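Local coordinates for protein Esterase/lipase (Lactobacillus rhamnosus, PDB 4N5H) that probably hydrolyses carboxylic esters, and may also transfer acyl groups, as a serine esterase of the alpha/beta hydrolase fold, at residues E40-E44 / Q45-P49; G114-Q117 / D118-S122; L221-S224 / Q225-K228; E163-L167 / F168-R172; K254-A258 / N259-Y263. The protein carries 1 engineered substitution. One frame throughout, in Å; residues are numbered along the deposited sequence. Where two conformers were deposited one is given.

Interaction 1 (E40-E44 / Q45-P49); sequences EYRYE and QSADP
Arg42, the last residue of strand 35-42, lays its side chain over the backbone of Ser46 and Ala47 as the chain enters the loop leading to strand 52-58. These two antiparallel strands lie at one end of the mixed sheet of the alpha/beta hydrolase fold. One face of the guanidinium receives the carbonyl of Ser46, whose O sits 3.2 Å above the group's plane and toward its rim. Although Arg42 NE is 3.3 Å from Ser46 O, the angle is too poor for a hydrogen bond, so the carbonyl simply rests against the guanidinium face. Farther out, Arg42 NH2 packs against Ala47 CB at 3.8 Å. The arginine chain runs extended from CG to NE, which brings the guanidinium over the Ser46 carbonyl and as far as Ala47.

Glu44 extends alongside Ser46, its CG 4.1 Å from Ser46 CB. Between them the backbone makes an inverse gamma turn centred on Gln45, closed by a weak bond from Ser46 N to Glu44 O at 2.8 Å. A water ties the two sides together, donating to Glu44 OE1 at 2.9 Å and, weakly, to Gln45 O.

The polar end of Gln45 belongs to the subunit interface, where its NE2 bonds to Asn242 of the second subunit; Arg42 packs on Lys277 of that same subunit. Ser46 OG also bonds to Gln51 OE1. The Ser46 hydroxyl, anti to the backbone N (chi1 165°), sets up an ST turn, in which Asp48 N donates to Ser46 OG at 3.0 Å with an N-H...O angle of 160°.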
# COMPACT_ATOMS: atom_id res chain seq x y z
N GLU A 40 -5.60 -13.81 13.23
CA GLU A 40 -4.54 -14.76 13.58
C GLU A 40 -4.64 -15.35 14.99
O GLU A 40 -3.68 -15.55 15.73
CB GLU A 40 -3.15 -14.04 13.35
CG GLU A 40 -2.01 -15.08 13.20
CD GLU A 40 -0.64 -14.39 13.22
OE1 GLU A 40 -0.47 -13.27 13.81
OE2 GLU A 40 0.36 -15.04 12.78
N TYR A 41 -5.85 -15.68 15.41
CA TYR A 41 -5.97 -16.40 16.62
C TYR A 41 -5.68 -17.89 16.39
O TYR A 41 -6.32 -18.54 15.53
CB TYR A 41 -7.40 -16.34 17.09
CG TYR A 41 -7.97 -15.09 17.66
CD1 TYR A 41 -8.77 -14.20 16.89
CD2 TYR A 41 -7.78 -14.77 18.98
CE1 TYR A 41 -9.37 -13.11 17.44
CE2 TYR A 41 -8.38 -13.65 19.53
CZ TYR A 41 -9.21 -12.87 18.76
OH TYR A 41 -9.85 -11.80 19.40
N ARG A 42 -4.78 -18.46 17.21
CA ARG A 42 -4.64 -19.90 17.14
C ARG A 42 -5.87 -20.53 17.77
O ARG A 42 -6.26 -20.18 18.88
CB ARG A 42 -3.42 -20.33 17.96
CG ARG A 42 -2.08 -20.03 17.35
CD ARG A 42 -0.98 -20.39 18.33
NE ARG A 42 0.29 -20.11 17.73
CZ ARG A 42 1.45 -20.49 18.26
NH1 ARG A 42 1.47 -21.25 19.34
NH2 ARG A 42 2.58 -20.21 17.58
N TYR A 43 -6.43 -21.55 17.14
CA TYR A 43 -7.55 -22.23 17.76
C TYR A 43 -7.20 -23.61 18.43
O TYR A 43 -8.10 -24.24 18.99
CB TYR A 43 -8.77 -22.38 16.79
CG TYR A 43 -8.55 -23.01 15.47
CD1 TYR A 43 -8.30 -24.37 15.40
CD2 TYR A 43 -8.55 -22.28 14.25
CE1 TYR A 43 -8.19 -25.00 14.20
CE2 TYR A 43 -8.40 -22.92 13.05
CZ TYR A 43 -8.21 -24.26 13.01
OH TYR A 43 -8.01 -24.90 11.76
N GLU A 44 -5.94 -23.96 18.36
CA GLU A 44 -5.41 -25.02 19.16
C GLU A 44 -3.96 -24.76 19.52
O GLU A 44 -3.37 -23.81 19.07
CB GLU A 44 -5.74 -26.35 18.49
CG GLU A 44 -5.11 -26.52 17.23
CD GLU A 44 -5.67 -27.80 16.45
OE1 GLU A 44 -4.96 -28.83 16.52
OE2 GLU A 44 -6.72 -27.86 15.81
N GLN A 45 -3.37 -25.67 20.29
CA GLN A 45 -1.97 -25.48 20.67
C GLN A 45 -1.05 -25.89 19.55
O GLN A 45 -0.49 -27.01 19.59
CB GLN A 45 -1.62 -26.19 21.98
CG GLN A 45 -2.46 -25.77 23.17
CD GLN A 45 -1.97 -26.45 24.45
OE1 GLN A 45 -1.90 -27.68 24.53
NE2 GLN A 45 -1.60 -25.68 25.42
N SER A 46 -0.91 -25.07 18.51
CA SER A 46 -0.15 -25.43 17.33
C SER A 46 0.40 -24.18 16.69
O SER A 46 -0.31 -23.14 16.64
CB SER A 46 -1.16 -26.09 16.38
OG SER A 46 -0.68 -26.21 15.06
N ALA A 47 1.55 -24.31 16.05
CA ALA A 47 2.15 -23.21 15.29
C ALA A 47 1.85 -23.38 13.80
O ALA A 47 2.46 -22.71 12.99
CB ALA A 47 3.65 -23.16 15.52
N ASP A 48 0.98 -24.34 13.42
CA ASP A 48 0.58 -24.51 12.01
C ASP A 48 -0.20 -23.26 11.64
O ASP A 48 -1.21 -23.01 12.28
CB ASP A 48 -0.21 -25.78 11.80
CG ASP A 48 -0.46 -26.08 10.37
OD1 ASP A 48 -0.36 -27.30 9.99
OD2 ASP A 48 -0.65 -25.13 9.57
N PRO A 49 0.28 -22.46 10.71
CA PRO A 49 -0.36 -21.19 10.38
C PRO A 49 -1.78 -21.36 9.88
O PRO A 49 -2.60 -20.41 9.96
CB PRO A 49 0.49 -20.58 9.27
CG PRO A 49 1.68 -21.45 9.11
CD PRO A 49 1.50 -22.70 9.88
O HOH W 1 -2.41 -29.37 17.88

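Interaction 2 (G114-Q117 / D118-S122); sequences GQIQ and DIFAS
Asp118 N to Gly114 O and Phe120 N to Ile116 O, both 2.9 Å, are two of four successive i to i+4 bonds that make this a regular run of alpha-helix, part of helix 112-129 in the alpha/beta hydrolase fold. Ile119 N to Gln115 O and Ala121 N to Gln117 O complete the series. The bond from Phe120 N is the straightest, with an N-H...O angle of 169°. One side-chain bond joins the backbone series: Ser122 OG donates to Ile119 O at 2.8 Å, in the carbonyl plane and on a lone pair.

The Asp118 carboxylate folds back beside the Gly114 carbonyl, with CG 3.3 Å from Gly114 O. Its charge is met by Arg105, which forms a salt bridge to OD2, while Gln51 donates to OD1; a buried acid is thereby answered on both oxygens.

On another side of the helix, Ile116 and Phe120 lie side by side and point the same way, both touching Ile158 of helix 147-158. Ile119 CG1 rests against the Gln115 carbonyl, and its side chain turns to Leu151 and Val155 of the same neighbouring helix. The branch of Ile116 that does the touching is CG2, anti to the backbone N; it meets Phe120 CD1 at 3.8 Å, while Ile116 O lies in the plane of the ring at its edge, 3.4 Å from CD1.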
# COMPACT_ATOMS: atom_id res chain seq x y z
N GLY A 114 -8.76 -34.60 8.66
CA GLY A 114 -7.92 -33.53 9.29
C GLY A 114 -8.65 -32.19 9.05
O GLY A 114 -8.68 -31.38 9.98
N GLN A 115 -9.22 -32.00 7.89
CA GLN A 115 -9.95 -30.71 7.55
C GLN A 115 -11.16 -30.53 8.44
O GLN A 115 -11.40 -29.45 9.02
CB GLN A 115 -10.34 -30.58 6.06
CG GLN A 115 -9.08 -30.60 5.23
CD GLN A 115 -9.32 -30.29 3.80
OE1 GLN A 115 -10.34 -30.67 3.21
NE2 GLN A 115 -8.43 -29.54 3.24
N ILE A 116 -11.94 -31.59 8.60
CA ILE A 116 -13.11 -31.58 9.47
C ILE A 116 -12.75 -31.38 10.92
O ILE A 116 -13.37 -30.58 11.62
CB ILE A 116 -13.95 -32.87 9.26
CG1 ILE A 116 -14.55 -32.89 7.80
CG2 ILE A 116 -14.95 -33.00 10.40
CD1 ILE A 116 -15.72 -31.91 7.59
N GLN A 117 -11.65 -31.98 11.36
CA GLN A 117 -11.18 -31.80 12.74
C GLN A 117 -10.76 -30.36 12.98
O GLN A 117 -11.10 -29.78 14.03
CB GLN A 117 -10.06 -32.77 13.06
CG GLN A 117 -10.59 -34.16 13.24
CD GLN A 117 -9.47 -35.21 13.56
OE1 GLN A 117 -8.28 -34.93 13.50
NE2 GLN A 117 -9.88 -36.42 13.91
N ASP A 118 -10.07 -29.78 11.99
CA ASP A 118 -9.68 -28.35 12.11
C ASP A 118 -10.89 -27.46 12.22
O ASP A 118 -10.98 -26.59 13.10
CB ASP A 118 -8.83 -27.90 10.93
CG ASP A 118 -7.42 -28.50 10.94
OD1 ASP A 118 -7.00 -29.10 11.98
OD2 ASP A 118 -6.72 -28.38 9.91
N ILE A 119 -11.86 -27.70 11.35
CA ILE A 119 -13.11 -26.87 11.44
C ILE A 119 -13.83 -27.02 12.76
O ILE A 119 -14.19 -26.01 13.39
CB ILE A 119 -14.03 -27.12 10.20
CG1 ILE A 119 -13.39 -26.75 8.90
CG2 ILE A 119 -15.33 -26.43 10.35
CD1 ILE A 119 -14.01 -27.30 7.62
N PHE A 120 -13.98 -28.26 13.26
CA PHE A 120 -14.63 -28.44 14.55
C PHE A 120 -13.82 -27.81 15.70
O PHE A 120 -14.39 -27.28 16.64
CB PHE A 120 -14.89 -29.93 14.83
CG PHE A 120 -16.24 -30.36 14.41
CD1 PHE A 120 -16.42 -30.77 13.06
CD2 PHE A 120 -17.32 -30.31 15.27
CE1 PHE A 120 -17.67 -31.12 12.63
CE2 PHE A 120 -18.59 -30.67 14.86
CZ PHE A 120 -18.77 -31.00 13.53
N ALA A 121 -12.48 -27.80 15.59
CA ALA A 121 -11.69 -27.13 16.61
C ALA A 121 -11.88 -25.62 16.63
O ALA A 121 -11.98 -25.00 17.72
CB ALA A 121 -10.19 -27.39 16.39
N SER A 122 -12.06 -25.02 15.43
CA SER A 122 -12.39 -23.58 15.35
C SER A 122 -13.76 -23.32 15.92
O SER A 122 -13.95 -22.32 16.64
CB SER A 122 -12.29 -23.03 13.93
OG SER A 122 -13.34 -23.41 13.07

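Interaction 3 (L221-S224 / Q225-K228); sequences LNFS and QVVK
Gln225 folds back over Asn222 because its CG lies beside its own backbone N (chi1 -69°) and the chain then runs extended, bringing OE1 to the start of helix 223-226. This short helix belongs to the alpha/beta hydrolase domain, with Asn222 at its N-cap position. The asparagine side chain makes no capping bond itself; instead it gives ND2 to Gln225 OE1 at 2.9 Å, nearly straight at 163°. OE1 lies close to the asparagine's amide plane, whereas ND2 stands well above the carbonyl plane of Gln225, and the two amides are turned 57° apart. Asn222 N reaches the same oxygen at 2.9 Å, this time in the carbonyl plane, and Leu221 N adds a weak third bond. Asn222 ND2 has a further partner in Ser190 OG. With an alanine in place of Gln225, Asn222 N and ND2 would probably lose their shared acceptor, leaving the asparagine amide held less firmly, by Ser190 and its other outside partners.

Asn222 O in turn accepts from Gln225 N at 2.8 Å and from Val226 N, so Asn222 and Gln225 are bonded in both directions. The next backbone bond is Val227 N to Phe223 O. On the buried side, the Phe223 ring, with CG anti to the backbone N, packs between helices 147-158 and 246-258, where it touches Cys157 and Val255. Val227 covers one face of it in a CH-pi contact, with CB 4.1 Å from the ring centroid. The CG2 branch of that valine comes closer to a ring atom, 3.7 Å from Phe223 CZ.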
# COMPACT_ATOMS: atom_id res chain seq x y z
N LEU A 221 -17.84 -39.21 2.03
CA LEU A 221 -17.20 -38.07 1.28
C LEU A 221 -18.30 -37.13 0.74
O LEU A 221 -17.99 -35.99 0.47
CB LEU A 221 -16.42 -38.57 0.05
CG LEU A 221 -15.03 -39.04 -0.05
CD1 LEU A 221 -14.57 -38.76 -1.45
CD2 LEU A 221 -14.10 -38.40 0.92
N ASN A 222 -19.52 -37.64 0.53
CA ASN A 222 -20.60 -36.94 -0.17
C ASN A 222 -21.68 -36.60 0.79
O ASN A 222 -22.02 -37.34 1.71
CB ASN A 222 -21.13 -37.79 -1.32
CG ASN A 222 -20.08 -38.10 -2.35
OD1 ASN A 222 -19.86 -37.34 -3.28
ND2 ASN A 222 -19.39 -39.24 -2.17
N PHE A 223 -22.29 -35.43 0.64
CA PHE A 223 -23.45 -35.09 1.48
C PHE A 223 -24.51 -36.18 1.47
O PHE A 223 -25.14 -36.44 2.48
CB PHE A 223 -24.03 -33.73 1.05
CG PHE A 223 -25.21 -33.31 1.82
CD1 PHE A 223 -25.04 -32.74 3.05
CD2 PHE A 223 -26.47 -33.40 1.28
CE1 PHE A 223 -26.10 -32.34 3.83
CE2 PHE A 223 -27.56 -32.98 2.01
CZ PHE A 223 -27.36 -32.46 3.30
N SER A 224 -24.77 -36.76 0.30
CA SER A 224 -25.77 -37.80 0.18
C SER A 224 -25.45 -38.99 1.11
O SER A 224 -26.35 -39.76 1.38
CB SER A 224 -25.83 -38.29 -1.25
OG SER A 224 -24.60 -38.75 -1.78
N GLN A 225 -24.16 -39.16 1.50
CA GLN A 225 -23.76 -40.26 2.42
C GLN A 225 -23.86 -39.88 3.84
O GLN A 225 -24.01 -40.75 4.68
CB GLN A 225 -22.36 -40.71 2.13
CG GLN A 225 -22.19 -41.41 0.85
CD GLN A 225 -20.80 -41.46 0.35
OE1 GLN A 225 -20.04 -40.52 0.39
NE2 GLN A 225 -20.46 -42.62 -0.23
N VAL A 226 -23.76 -38.59 4.22
CA VAL A 226 -23.89 -38.21 5.62
C VAL A 226 -25.26 -37.70 6.05
O VAL A 226 -25.54 -37.62 7.22
CB VAL A 226 -22.75 -37.18 5.99
CG1 VAL A 226 -21.38 -37.85 5.92
CG2 VAL A 226 -22.75 -36.01 5.05
N VAL A 227 -26.14 -37.43 5.09
CA VAL A 227 -27.45 -36.85 5.35
C VAL A 227 -28.45 -37.83 5.98
O VAL A 227 -29.36 -37.42 6.72
CB VAL A 227 -28.05 -36.24 4.04
CG1 VAL A 227 -28.38 -37.33 3.02
CG2 VAL A 227 -29.27 -35.45 4.34
N LYS A 228 -28.21 -39.11 5.75
CA LYS A 228 -29.24 -40.19 5.97
C LYS A 228 -29.62 -40.26 7.41
O LYS A 228 -28.75 -40.39 8.29
CB LYS A 228 -28.69 -41.53 5.52
CG LYS A 228 -28.28 -41.58 4.04
CD LYS A 228 -27.65 -42.91 3.61
CE LYS A 228 -26.56 -43.45 4.59
NZ LYS A 228 -25.09 -43.44 4.16

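Interaction 4 (E163-L167 / F168-R172); sequences ELQEL and FGVSR
Phe168 N bonds back to Leu164 O at 2.9 Å, and two residues later Val170 N turns to Gln165 O at 3.0 Å, both with N-H...O angles of 164°. The Val170 bond and a weak one from Gly169 N to Glu166 O form the Schellman motif that closes helix 162-168. Gly169 takes the positive phi (67°) that turns the chain out of the helix.

A water carries the main polar link between side chain and outgoing backbone. It donates to Gln165 OE1 and accepts from Arg172 N, each at 2.7 Å. The extended glutamine lies alongside Arg172 and points the same way, its NE2 3.7 Å from Arg172 CB, with the amide and guanidinium planes 60° apart. That NE2 donates in addition to Ile158 O, so both ends of the amide are held and its rotation is probably fixed.

Apolar contacts are looser. Leu164 CD2 approaches Phe168 CE1 at 4.5 Å, and Val170 CG2 settles 4.0 Å from Gln165 CA. A polar atom also meets the phenylalanine ring: Leu164 O lies in its plane at the edge.

Around the turn, Leu164, Phe168 and Val170 all rest on Ile158 of helix 147-158. Phe168 also touches Ile116, and Val170 touches Phe120, on helix 112-129. Arg124 of that helix binds the carbonyls of Ser171 and Arg172 as the chain sets off toward strand 179-183.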
# COMPACT_ATOMS: atom_id res chain seq x y z
N GLU A 163 -22.59 -41.07 15.64
CA GLU A 163 -21.85 -42.00 14.85
C GLU A 163 -20.83 -41.27 13.93
O GLU A 163 -19.70 -41.74 13.70
CB GLU A 163 -22.79 -42.85 13.99
CG GLU A 163 -22.07 -43.89 13.14
N LEU A 164 -21.28 -40.19 13.28
CA LEU A 164 -20.32 -39.45 12.39
C LEU A 164 -19.29 -38.72 13.20
O LEU A 164 -18.18 -38.61 12.80
CB LEU A 164 -21.07 -38.48 11.52
CG LEU A 164 -21.99 -39.09 10.45
CD1 LEU A 164 -22.60 -37.94 9.72
CD2 LEU A 164 -21.25 -40.00 9.51
N GLN A 165 -19.66 -38.21 14.32
CA GLN A 165 -18.66 -37.64 15.25
C GLN A 165 -17.58 -38.68 15.57
O GLN A 165 -16.40 -38.35 15.60
CB GLN A 165 -19.31 -37.17 16.54
CG GLN A 165 -20.18 -35.93 16.34
CD GLN A 165 -21.20 -35.72 17.37
OE1 GLN A 165 -21.08 -36.20 18.54
NE2 GLN A 165 -22.26 -35.03 17.01
N GLU A 166 -17.98 -39.91 15.86
CA GLU A 166 -16.95 -40.93 16.16
C GLU A 166 -16.11 -41.18 14.95
O GLU A 166 -14.87 -41.29 15.06
CB GLU A 166 -17.64 -42.22 16.56
CG GLU A 166 -18.39 -42.00 17.87
CD GLU A 166 -17.65 -42.42 19.09
OE1 GLU A 166 -16.54 -42.95 18.94
OE2 GLU A 166 -18.22 -42.26 20.21
N LEU A 167 -16.72 -41.31 13.78
CA LEU A 167 -15.92 -41.64 12.57
C LEU A 167 -14.92 -40.51 12.20
O LEU A 167 -13.77 -40.79 11.80
CB LEU A 167 -16.81 -41.98 11.36
CG LEU A 167 -17.57 -43.31 11.29
CD1 LEU A 167 -18.15 -43.41 9.87
CD2 LEU A 167 -16.74 -44.55 11.61
N PHE A 168 -15.35 -39.25 12.35
CA PHE A 168 -14.49 -38.16 12.04
C PHE A 168 -13.60 -37.73 13.18
O PHE A 168 -12.80 -36.83 12.97
CB PHE A 168 -15.33 -36.97 11.51
CG PHE A 168 -15.79 -37.18 10.09
CD1 PHE A 168 -16.99 -37.77 9.83
CD2 PHE A 168 -14.99 -36.77 9.00
CE1 PHE A 168 -17.41 -37.97 8.51
CE2 PHE A 168 -15.45 -36.91 7.67
CZ PHE A 168 -16.64 -37.53 7.45
N GLY A 169 -13.73 -38.35 14.35
CA GLY A 169 -12.87 -38.03 15.49
C GLY A 169 -13.11 -36.62 16.02
O GLY A 169 -12.13 -36.01 16.45
N VAL A 170 -14.37 -36.20 16.13
CA VAL A 170 -14.72 -34.85 16.69
C VAL A 170 -15.79 -35.03 17.73
O VAL A 170 -16.37 -36.05 17.80
CB VAL A 170 -15.18 -33.85 15.59
CG1 VAL A 170 -14.10 -33.67 14.57
CG2 VAL A 170 -16.43 -34.30 14.85
N SER A 171 -15.89 -34.07 18.61
CA SER A 171 -17.01 -33.97 19.56
C SER A 171 -17.96 -32.92 19.06
O SER A 171 -17.57 -31.96 18.44
CB SER A 171 -16.44 -33.49 20.89
OG SER A 171 -15.58 -34.47 21.40
N ARG A 172 -19.21 -33.07 19.42
CA ARG A 172 -20.20 -32.02 19.11
C ARG A 172 -19.75 -30.74 19.81
O ARG A 172 -19.12 -30.74 20.86
CB ARG A 172 -21.58 -32.41 19.56
CG ARG A 172 -21.84 -32.53 21.04
CD ARG A 172 -23.35 -32.77 21.39
NE ARG A 172 -24.01 -31.45 21.48
CZ ARG A 172 -24.91 -30.92 20.64
NH1 ARG A 172 -25.37 -31.60 19.55
NH2 ARG A 172 -25.34 -29.68 20.89
O HOH W 2 -19.55 -35.46 20.65

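Interaction 5 (K254-A258 / N259-Y263); sequences KVFDA and NHVTY
Val261 N bonds to Phe256 O at 3.1 Å and, more weakly, His260 N to Asp257 O, while His260 takes a positive phi of 54° to lead the chain off the helix. Asn259 adds a side-chain grip on the last turn: its ND2 donates at 3.0 Å to Val255 O, which lies nearly in the asparagine's amide plane, and its backbone N reaches the same oxygen from the opposite face of the carbonyl. Val255 CG1 lies beside that amide, pointing the same way.

This is a Schellman motif, with His260 as its C-prime residue, at the end of helix 246-258; a short loop then leads into strand 263-268 of the alpha/beta hydrolase sheet.

Past the turn, Val261 comes back over one face of the Phe256 ring, its CG1 4.2 Å from the centroid in a CH-pi contact. Both Val261 and Tyr263 also touch Phe235 of strand 235-240. With its CG set between the backbone N and the carbonyl carbon, the tyrosine reaches back to Phe256 and Asp257 of the helix. Tyr263 OH donates to Asp257 OD1 at 2.7 Å, on the syn side and 29° out of the carboxylate plane. A leucine in place of Tyr263 would probably leave the Asp257 carboxylate without its hydroxyl partner and Phe256 with less cover. Tyr263 crosses that phenylalanine obliquely, with ring planes at 36°; Phe256 CD2 lies over one tyrosine face, 3.6 Å from Tyr263 CG.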
# COMPACT_ATOMS: atom_id res chain seq x y z
N LYS A 254 -31.65 -32.75 -5.64
CA LYS A 254 -32.22 -34.07 -5.65
C LYS A 254 -31.97 -34.80 -4.34
O LYS A 254 -32.82 -35.50 -3.83
CB LYS A 254 -31.67 -34.90 -6.83
CG LYS A 254 -32.20 -34.41 -8.15
CD LYS A 254 -31.45 -35.11 -9.27
CE LYS A 254 -32.02 -34.63 -10.58
NZ LYS A 254 -30.92 -34.75 -11.55
N VAL A 255 -30.76 -34.67 -3.79
CA VAL A 255 -30.47 -35.22 -2.43
C VAL A 255 -31.32 -34.60 -1.35
O VAL A 255 -31.88 -35.31 -0.47
CB VAL A 255 -28.99 -35.08 -2.03
CG1 VAL A 255 -28.78 -35.60 -0.62
CG2 VAL A 255 -28.12 -35.74 -3.08
N PHE A 256 -31.49 -33.25 -1.42
CA PHE A 256 -32.35 -32.57 -0.51
C PHE A 256 -33.79 -33.14 -0.57
O PHE A 256 -34.42 -33.43 0.46
CB PHE A 256 -32.41 -31.10 -0.81
CG PHE A 256 -31.18 -30.25 -0.36
CD1 PHE A 256 -30.21 -30.70 0.54
CD2 PHE A 256 -31.14 -28.90 -0.76
CE1 PHE A 256 -29.18 -29.84 0.94
CE2 PHE A 256 -30.13 -28.05 -0.31
CZ PHE A 256 -29.18 -28.51 0.56
N ASP A 257 -34.30 -33.29 -1.79
CA ASP A 257 -35.69 -33.71 -1.96
C ASP A 257 -35.88 -35.10 -1.44
O ASP A 257 -36.83 -35.35 -0.72
CB ASP A 257 -36.11 -33.53 -3.42
CG ASP A 257 -36.29 -32.05 -3.82
OD1 ASP A 257 -36.53 -31.19 -2.93
OD2 ASP A 257 -36.31 -31.83 -5.03
N ALA A 258 -34.94 -35.98 -1.74
CA ALA A 258 -35.04 -37.40 -1.32
C ALA A 258 -34.95 -37.61 0.17
O ALA A 258 -35.58 -38.57 0.76
CB ALA A 258 -33.96 -38.15 -2.02
N ASN A 259 -34.28 -36.68 0.88
CA ASN A 259 -34.09 -36.78 2.28
C ASN A 259 -34.94 -35.85 3.09
O ASN A 259 -34.82 -35.71 4.30
CB ASN A 259 -32.62 -36.64 2.61
CG ASN A 259 -31.82 -37.81 2.19
OD1 ASN A 259 -31.76 -38.77 2.94
ND2 ASN A 259 -31.18 -37.77 1.02
N HIS A 260 -35.89 -35.19 2.45
CA HIS A 260 -36.81 -34.26 3.14
C HIS A 260 -36.11 -33.16 3.96
O HIS A 260 -36.53 -32.75 5.03
CB HIS A 260 -37.82 -34.98 4.06
CG HIS A 260 -38.46 -36.14 3.37
ND1 HIS A 260 -39.32 -35.96 2.30
CD2 HIS A 260 -38.26 -37.47 3.47
CE1 HIS A 260 -39.66 -37.14 1.81
NE2 HIS A 260 -39.05 -38.07 2.52
N VAL A 261 -35.03 -32.66 3.39
CA VAL A 261 -34.32 -31.50 3.94
C VAL A 261 -35.16 -30.27 3.75
O VAL A 261 -35.72 -30.09 2.64
CB VAL A 261 -32.94 -31.38 3.21
CG1 VAL A 261 -32.19 -30.16 3.68
CG2 VAL A 261 -32.10 -32.62 3.48
N THR A 262 -35.22 -29.42 4.76
CA THR A 262 -35.86 -28.10 4.69
C THR A 262 -34.89 -27.15 4.00
O THR A 262 -33.77 -27.02 4.50
CB THR A 262 -36.28 -27.58 6.04
OG1 THR A 262 -37.20 -28.53 6.59
CG2 THR A 262 -36.93 -26.27 5.90
N TYR A 263 -35.31 -26.58 2.88
CA TYR A 263 -34.41 -25.63 2.16
C TYR A 263 -35.13 -24.55 1.42
O TYR A 263 -36.31 -24.69 1.06
CB TYR A 263 -33.43 -26.39 1.27
CG TYR A 263 -34.04 -26.98 0.07
CD1 TYR A 263 -34.11 -26.27 -1.12
CD2 TYR A 263 -34.62 -28.27 0.10
CE1 TYR A 263 -34.69 -26.83 -2.23
CE2 TYR A 263 -35.21 -28.83 -1.01
CZ TYR A 263 -35.24 -28.14 -2.17
OH TYR A 263 -35.82 -28.62 -3.35

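Interactions 1 to 5 are spread across one alpha/beta hydrolase subunit, with interactions 1 and 5 on opposite sides of its centre, their own centres about 37 Å apart. Neighbours touch in between. Tyr43 of interaction 1 packs on Asp118 and Ala121 of interaction 2, and Glu44 on Ala121; Gln117 NE2 of interaction 2 probably bonds to Phe168 O of interaction 4, 3.1 Å away. Leu164 CD1 of interaction 4 meets Val226 CB of interaction 3 at 3.8 Å, and Phe223 CE2 of interaction 3 meets Phe256 CE1 of interaction 5 at 3.7 Å. Ile119 of interaction 2 lies near, without touching, the probable nucleophile elbow around Ser146, whose likely triad partners are His278 and Asp243.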